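Local coordinates for N-alpha-acetyltransferase 35, NatC auxiliary subunit (Saccharomyces cerevisiae, PDB 6YGA), which serves as an auxiliary subunit of the NatC N-terminal acetyltransferase, which acetylates the N-terminal methionine of the L-A virus Gag protein, at residues Met182-Phe187 with Lys279-Gln284. Sequence-based numbering, arbitrary orientation.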
loop_
_atom_site.group_PDB
_atom_site.type_symbol
_atom_site.label_atom_id
_atom_site.label_comp_id
_atom_site.label_asym_id
_atom_site.label_seq_id
_atom_site.Cartn_x
_atom_site.Cartn_y
_atom_site.Cartn_z
HETATM N N MSE B 182 4.240 17.686 -11.645
HETATM C CA MSE B 182 5.257 18.199 -12.566
HETATM C C MSE B 182 5.675 19.642 -12.293
HETATM O O MSE B 182 5.778 20.450 -13.216
HETATM C CB MSE B 182 4.762 18.066 -14.005
HETATM C CG MSE B 182 4.546 16.626 -14.421
HETATM SE SE MSE B 182 3.680 16.450 -16.149
HETATM C CE MSE B 182 5.141 15.601 -17.116
ATOM N N GLY B 183 5.911 19.958 -11.023
ATOM C CA GLY B 183 6.423 21.262 -10.656
ATOM C C GLY B 183 5.429 22.399 -10.682
ATOM O O GLY B 183 5.840 23.562 -10.714
ATOM N N PHE B 184 4.132 22.107 -10.661
ATOM C CA PHE B 184 3.117 23.156 -10.661
ATOM C C PHE B 184 2.935 23.713 -9.252
ATOM O O PHE B 184 2.646 22.966 -8.311
ATOM C CB PHE B 184 1.791 22.625 -11.199
ATOM C CG PHE B 184 1.638 22.774 -12.686
ATOM C CD1 PHE B 184 1.606 24.029 -13.267
ATOM C CD2 PHE B 184 1.515 21.661 -13.500
ATOM C CE1 PHE B 184 1.466 24.171 -14.635
ATOM C CE2 PHE B 184 1.372 21.796 -14.865
ATOM C CZ PHE B 184 1.346 23.052 -15.433
ATOM N N ASN B 185 3.099 25.028 -9.112
ATOM C CA ASN B 185 2.847 25.739 -7.863
ATOM C C ASN B 185 2.087 27.010 -8.217
ATOM O O ASN B 185 2.638 27.902 -8.871
ATOM C CB ASN B 185 4.154 26.061 -7.130
ATOM C CG ASN B 185 3.929 26.536 -5.701
ATOM O OD1 ASN B 185 2.820 26.909 -5.320
ATOM N ND2 ASN B 185 4.994 26.527 -4.903
ATOM N N THR B 186 0.824 27.090 -7.796
ATOM C CA THR B 186 -0.047 28.210 -8.132
ATOM C C THR B 186 -0.055 29.301 -7.068
ATOM O O THR B 186 -0.708 30.331 -7.266
ATOM C CB THR B 186 -1.479 27.714 -8.375
ATOM O OG1 THR B 186 -1.907 26.904 -7.272
ATOM C CG2 THR B 186 -1.549 26.899 -9.662
ATOM N N PHE B 187 0.662 29.103 -5.961
ATOM C CA PHE B 187 0.758 30.070 -4.860
ATOM C C PHE B 187 -0.665 30.413 -4.414
ATOM O O PHE B 187 -1.476 29.499 -4.210
ATOM C CB PHE B 187 1.607 31.266 -5.288
ATOM C CG PHE B 187 2.857 30.898 -6.043
ATOM C CD1 PHE B 187 3.986 30.448 -5.377
ATOM C CD2 PHE B 187 2.909 31.027 -7.423
ATOM C CE1 PHE B 187 5.140 30.115 -6.077
ATOM C CE2 PHE B 187 4.055 30.698 -8.128
ATOM C CZ PHE B 187 5.172 30.242 -7.455
ATOM N N LYS B 279 6.319 15.198 -22.690
ATOM C CA LYS B 279 7.445 15.331 -23.605
ATOM C C LYS B 279 8.061 16.723 -23.563
ATOM O O LYS B 279 9.278 16.858 -23.736
ATOM C CB LYS B 279 6.997 14.978 -25.028
ATOM C CG LYS B 279 8.043 15.196 -26.105
ATOM C CD LYS B 279 7.582 14.609 -27.434
ATOM C CE LYS B 279 8.652 14.751 -28.503
ATOM N NZ LYS B 279 8.409 13.862 -29.674
ATOM N N HIS B 280 7.259 17.756 -23.317
ATOM C CA HIS B 280 7.727 19.132 -23.419
ATOM C C HIS B 280 7.844 19.849 -22.082
ATOM O O HIS B 280 8.760 20.657 -21.902
ATOM C CB HIS B 280 6.804 19.918 -24.352
ATOM C CG HIS B 280 6.889 19.485 -25.782
ATOM N ND1 HIS B 280 6.044 18.544 -26.332
ATOM C CD2 HIS B 280 7.733 19.858 -26.773
ATOM C CE1 HIS B 280 6.358 18.364 -27.603
ATOM N NE2 HIS B 280 7.378 19.149 -27.895
ATOM N N ARG B 281 6.950 19.581 -21.133
ATOM C CA ARG B 281 7.118 20.120 -19.792
ATOM C C ARG B 281 8.248 19.382 -19.081
ATOM O O ARG B 281 8.555 18.227 -19.393
ATOM C CB ARG B 281 5.806 20.015 -19.008
ATOM C CG ARG B 281 5.905 20.329 -17.518
ATOM C CD ARG B 281 4.564 20.741 -16.938
ATOM N NE ARG B 281 4.369 22.186 -17.012
ATOM C CZ ARG B 281 4.621 23.024 -16.012
ATOM N NH1 ARG B 281 5.071 22.562 -14.853
ATOM N NH2 ARG B 281 4.417 24.326 -16.166
ATOM N N SER B 282 8.903 20.079 -18.152
ATOM C CA SER B 282 9.966 19.481 -17.352
ATOM C C SER B 282 9.480 18.200 -16.693
ATOM O O SER B 282 8.488 18.205 -15.957
ATOM C CB SER B 282 10.454 20.475 -16.295
ATOM O OG SER B 282 11.263 21.478 -16.879
ATOM N N ASN B 283 10.180 17.101 -16.970
ATOM C CA ASN B 283 9.789 15.779 -16.493
ATOM C C ASN B 283 11.041 15.018 -16.088
ATOM O O ASN B 283 11.949 14.834 -16.904
ATOM C CB ASN B 283 9.012 15.016 -17.573
ATOM C CG ASN B 283 8.493 13.673 -17.090
ATOM O OD1 ASN B 283 8.563 13.352 -15.902
ATOM N ND2 ASN B 283 7.958 12.882 -18.016
ATOM N N GLN B 284 11.090 14.582 -14.830
ATOM C CA GLN B 284 12.206 13.806 -14.311
ATOM C C GLN B 284 11.902 12.315 -14.243
ATOM O O GLN B 284 12.688 11.558 -13.667
ATOM C CB GLN B 284 12.608 14.314 -12.924
ATOM C CG GLN B 284 13.002 15.783 -12.883
ATOM C CD GLN B 284 13.611 16.183 -11.554
ATOM O OE1 GLN B 284 13.948 15.333 -10.731
ATOM N NE2 GLN B 284 13.754 17.485 -11.338
#
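Arg281, the first residue to leave helical geometry after helix 276-280, holds loop 182-187 in two ways. Its CG is anti to the backbone N (chi1 170°), and a bend at chi3 lays the guanidinium flat over one face of the Phe184 ring. The two planes are 15° apart and their centres 3.7 Å, a stacked cation-pi pair in which Arg281 CZ comes within 3.3 Å of Phe184 CZ. At the guanidinium edge, Arg281 NH1 donates to Met182 O at 2.8 Å; the carbonyl oxygen lies in the guanidinium plane, but the bond is bent (134° at the hydrogen). Stack and bond together would restrict rotation of the planar group. Met182, a selenomethionine, sets CB against Arg281 CD at 4.0 Å, and its chain, bent at chi3, crosses Asn283 obliquely, CE lying 3.9 Å from Asn283 CG. Asn283 OD1 accepts a hydrogen bond from Phe285 N. At this subunit interface Arg281 O and Ser282 OG are hydrogen-bonded to Arg51 NH1 and Met52 N, respectively, of the N-alpha-acetyltransferase 38 chain. The contact ties the loop between helices 142-167 and 193-209 to the end of helix 276-280, and Phe184 also packs on Leu124 and Val128 of helix 118-129.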